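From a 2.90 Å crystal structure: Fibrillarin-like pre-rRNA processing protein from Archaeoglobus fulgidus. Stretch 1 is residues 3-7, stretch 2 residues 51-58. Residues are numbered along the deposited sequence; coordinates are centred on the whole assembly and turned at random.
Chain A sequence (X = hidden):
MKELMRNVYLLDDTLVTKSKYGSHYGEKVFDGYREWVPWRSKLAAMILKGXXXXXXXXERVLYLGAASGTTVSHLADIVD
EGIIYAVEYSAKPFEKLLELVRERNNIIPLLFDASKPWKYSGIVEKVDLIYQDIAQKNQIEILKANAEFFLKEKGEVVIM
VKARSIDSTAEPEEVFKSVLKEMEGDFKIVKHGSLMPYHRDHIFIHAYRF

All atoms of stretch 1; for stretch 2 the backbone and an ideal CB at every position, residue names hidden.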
# COMPACT_ATOMS: atom_id res chain seq x y z
N GLU A 3 -28.55 -59.85 11.04
CA GLU A 3 -27.88 -59.64 9.77
C GLU A 3 -28.66 -58.56 9.00
O GLU A 3 -29.84 -58.75 8.70
CB GLU A 3 -27.84 -60.95 8.97
CG GLU A 3 -29.22 -61.61 8.69
CD GLU A 3 -29.83 -62.38 9.89
OE1 GLU A 3 -29.28 -63.43 10.28
OE2 GLU A 3 -30.88 -61.93 10.43
N LEU A 4 -28.03 -57.44 8.69
CA LEU A 4 -28.73 -56.37 7.98
C LEU A 4 -28.23 -56.19 6.55
O LEU A 4 -28.99 -55.80 5.66
CB LEU A 4 -28.56 -55.04 8.71
CG LEU A 4 -29.02 -54.88 10.16
CD1 LEU A 4 -28.33 -53.69 10.79
CD2 LEU A 4 -30.53 -54.71 10.20
N MET A 5 -26.95 -56.47 6.35
CA MET A 5 -26.35 -56.29 5.04
C MET A 5 -25.46 -57.43 4.58
O MET A 5 -25.35 -58.46 5.24
CB MET A 5 -25.49 -55.03 5.04
CG MET A 5 -26.21 -53.74 5.36
SD MET A 5 -26.31 -52.67 3.91
CE MET A 5 -24.71 -52.97 3.14
N ARG A 6 -24.81 -57.17 3.46
CA ARG A 6 -23.91 -58.09 2.79
C ARG A 6 -23.02 -58.82 3.77
O ARG A 6 -23.08 -60.04 3.87
CB ARG A 6 -23.08 -57.32 1.77
CG ARG A 6 -22.89 -58.05 0.45
CD ARG A 6 -21.86 -59.14 0.59
NE ARG A 6 -21.66 -59.89 -0.65
CZ ARG A 6 -20.72 -60.81 -0.80
NH1 ARG A 6 -19.88 -61.09 0.19
NH2 ARG A 6 -20.60 -61.45 -1.95
N ASN A 7 -22.18 -58.09 4.48
CA ASN A 7 -21.32 -58.73 5.46
C ASN A 7 -21.43 -57.92 6.73
O ASN A 7 -20.46 -57.70 7.46
CB ASN A 7 -19.87 -58.79 4.96
CG ASN A 7 -19.66 -59.87 3.91
OD1 ASN A 7 -20.02 -61.03 4.11
ND2 ASN A 7 -19.07 -59.49 2.78
N UNK A 51 -32.55 -47.61 7.84
CA UNK A 51 -32.35 -47.81 6.40
C UNK A 51 -30.99 -48.41 6.05
O UNK A 51 -29.95 -47.89 6.45
CB UNK A 51 -32.51 -46.48 5.67
N UNK A 52 -31.02 -49.50 5.27
CA UNK A 52 -29.81 -50.21 4.86
C UNK A 52 -29.62 -50.23 3.32
O UNK A 52 -30.40 -49.64 2.57
CB UNK A 52 -29.86 -51.64 5.40
N UNK A 53 -28.58 -50.93 2.86
CA UNK A 53 -28.25 -51.03 1.44
C UNK A 53 -28.12 -52.49 0.94
O UNK A 53 -27.16 -53.17 1.28
CB UNK A 53 -26.94 -50.28 1.17
N UNK A 54 -29.08 -52.97 0.14
CA UNK A 54 -28.99 -54.34 -0.39
C UNK A 54 -27.93 -54.30 -1.47
O UNK A 54 -27.80 -53.30 -2.16
CB UNK A 54 -30.33 -54.85 -0.93
N UNK A 55 -27.18 -55.39 -1.65
CA UNK A 55 -26.16 -55.42 -2.69
C UNK A 55 -25.27 -56.65 -2.65
O UNK A 55 -24.89 -57.12 -1.57
CB UNK A 55 -25.29 -54.17 -2.58
N UNK A 56 -24.95 -57.17 -3.83
CA UNK A 56 -24.10 -58.35 -3.94
C UNK A 56 -22.64 -57.92 -3.87
O UNK A 56 -22.31 -56.80 -4.23
CB UNK A 56 -24.38 -59.11 -5.24
N UNK A 57 -21.77 -58.81 -3.42
CA UNK A 57 -20.37 -58.47 -3.34
C UNK A 57 -19.79 -58.02 -4.67
O UNK A 57 -18.84 -57.24 -4.70
CB UNK A 57 -19.58 -59.67 -2.81
N UNK A 58 -20.36 -58.51 -5.77
CA UNK A 58 -19.91 -58.18 -7.13
C UNK A 58 -20.39 -56.77 -7.51
O UNK A 58 -21.14 -56.61 -8.47
CB UNK A 58 -20.43 -59.21 -8.14

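Stretch 2 runs alongside residues 4-6 in an irregular, extended course, the two directions lying 21° apart, and 369 Å² of surface is buried between them. Nothing of stretch 1 lies within 5.5 Å of the ideal CB at position 51, so the neighbour sets no preference; the residue is His 51, which makes no contact.

At position 52 the CA-to-CB bond points toward stretch 1, with the ideal CB 4.0 Å from Met 5 SD and 4.3 Å from Leu 4 O. A side chain with aliphatic length would suit the thioether and the leucine, and a polar end could reach the carbonyl. Arg 52 fills it with its methylene portion: CD lies 4.1 Å from Leu 4 CD2 and 4.0 Å from Leu 4 O, which sits at the edge of the guanidinium without a hydrogen bond.

Position 53 points sideways, and its ideal CB is 3.7 Å from Met 5 SD. Apolar residues of several shapes would suit this start. Leu 53 is found, its CB packing against the sulfur while its end leads away. The backbone adds a weak hydrogen bond, from Leu 53 N to Met 5 SD at 3.0 Å, although crowding around the sulfur makes its place less sure.

Position 54 points away, with no atom of stretch 1 within 5.5 Å of its ideal CB; many residues, including long polar ones, would serve. It is Lys 54, whose chain bends back without touching stretch 1.

At 55 the CA-to-CB bond points sideways, and the ideal CB is 5.5 Å from Arg 6 CG, leaving room for a medium-sized apolar chain to approach the methionine methyl. Leu 55 does so, its CD2 4.3 Å from Met 5 CE. Leu 55 O lies at the edge of the Arg 6 guanidinium, near its plane, and 3.0 Å from Arg 6 CG.

Position 56 points away, so a long, polar chain is easily accommodated. Arg 56 turns to its own stretch, with a weak hydrogen bond from Arg 56 NE to the carbonyl O of position 58 at 3.0 Å.

Position 57 is the most restrictive: an ideal CB would stand 2.2 Å from Arg 6 NH2, a clash with the arginine as placed. Glycine fits, and Gly 57 lets its CA lie over one face of the guanidinium. Gly 57 N comes 3.0 Å from Arg 6 NE, but both are donors and no hydrogen bond results.

Position 58 points away, and stretch 1 sets no preference, so polar or charged residues would serve; Asp 58 forms a long salt bridge, OD1 to Arg 56 NE at 3.7 Å.

Stretch 2, residues 51-58: HRLKLRGD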
# COMPACT_ATOMS: atom_id res chain seq x y z
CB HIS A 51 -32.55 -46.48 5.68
CG HIS A 51 -32.55 -46.59 4.19
ND1 HIS A 51 -31.44 -47.00 3.47
CD2 HIS A 51 -33.51 -46.32 3.27
CE1 HIS A 51 -31.72 -46.97 2.18
NE2 HIS A 51 -32.97 -46.57 2.03
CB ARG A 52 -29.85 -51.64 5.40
CG ARG A 52 -30.58 -51.77 6.74
CD ARG A 52 -31.57 -52.93 6.70
NE ARG A 52 -32.24 -53.04 5.40
CZ ARG A 52 -33.04 -52.12 4.87
NH1 ARG A 52 -33.29 -50.99 5.51
NH2 ARG A 52 -33.57 -52.32 3.67
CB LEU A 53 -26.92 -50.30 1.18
CG LEU A 53 -26.89 -48.94 0.49
CD1 LEU A 53 -26.98 -49.12 -1.00
CD2 LEU A 53 -28.01 -48.06 0.98
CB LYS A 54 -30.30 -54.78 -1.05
CG LYS A 54 -31.57 -54.57 -0.26
CD LYS A 54 -31.73 -55.59 0.83
CE LYS A 54 -33.02 -55.32 1.57
NZ LYS A 54 -32.77 -55.07 3.02
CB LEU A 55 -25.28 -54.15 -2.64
CG LEU A 55 -24.57 -53.69 -1.36
CD1 LEU A 55 -23.06 -53.88 -1.47
CD2 LEU A 55 -24.87 -52.22 -1.13
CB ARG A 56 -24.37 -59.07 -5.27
CG ARG A 56 -24.10 -58.23 -6.53
CD ARG A 56 -23.79 -59.14 -7.73
NE ARG A 56 -23.51 -58.44 -8.98
CZ ARG A 56 -24.44 -57.94 -9.80
NH1 ARG A 56 -25.73 -58.05 -9.49
NH2 ARG A 56 -24.09 -57.34 -10.93
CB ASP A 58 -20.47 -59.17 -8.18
CG ASP A 58 -20.54 -60.63 -7.69
OD1 ASP A 58 -21.62 -61.06 -7.21
OD2 ASP A 58 -19.53 -61.36 -7.79
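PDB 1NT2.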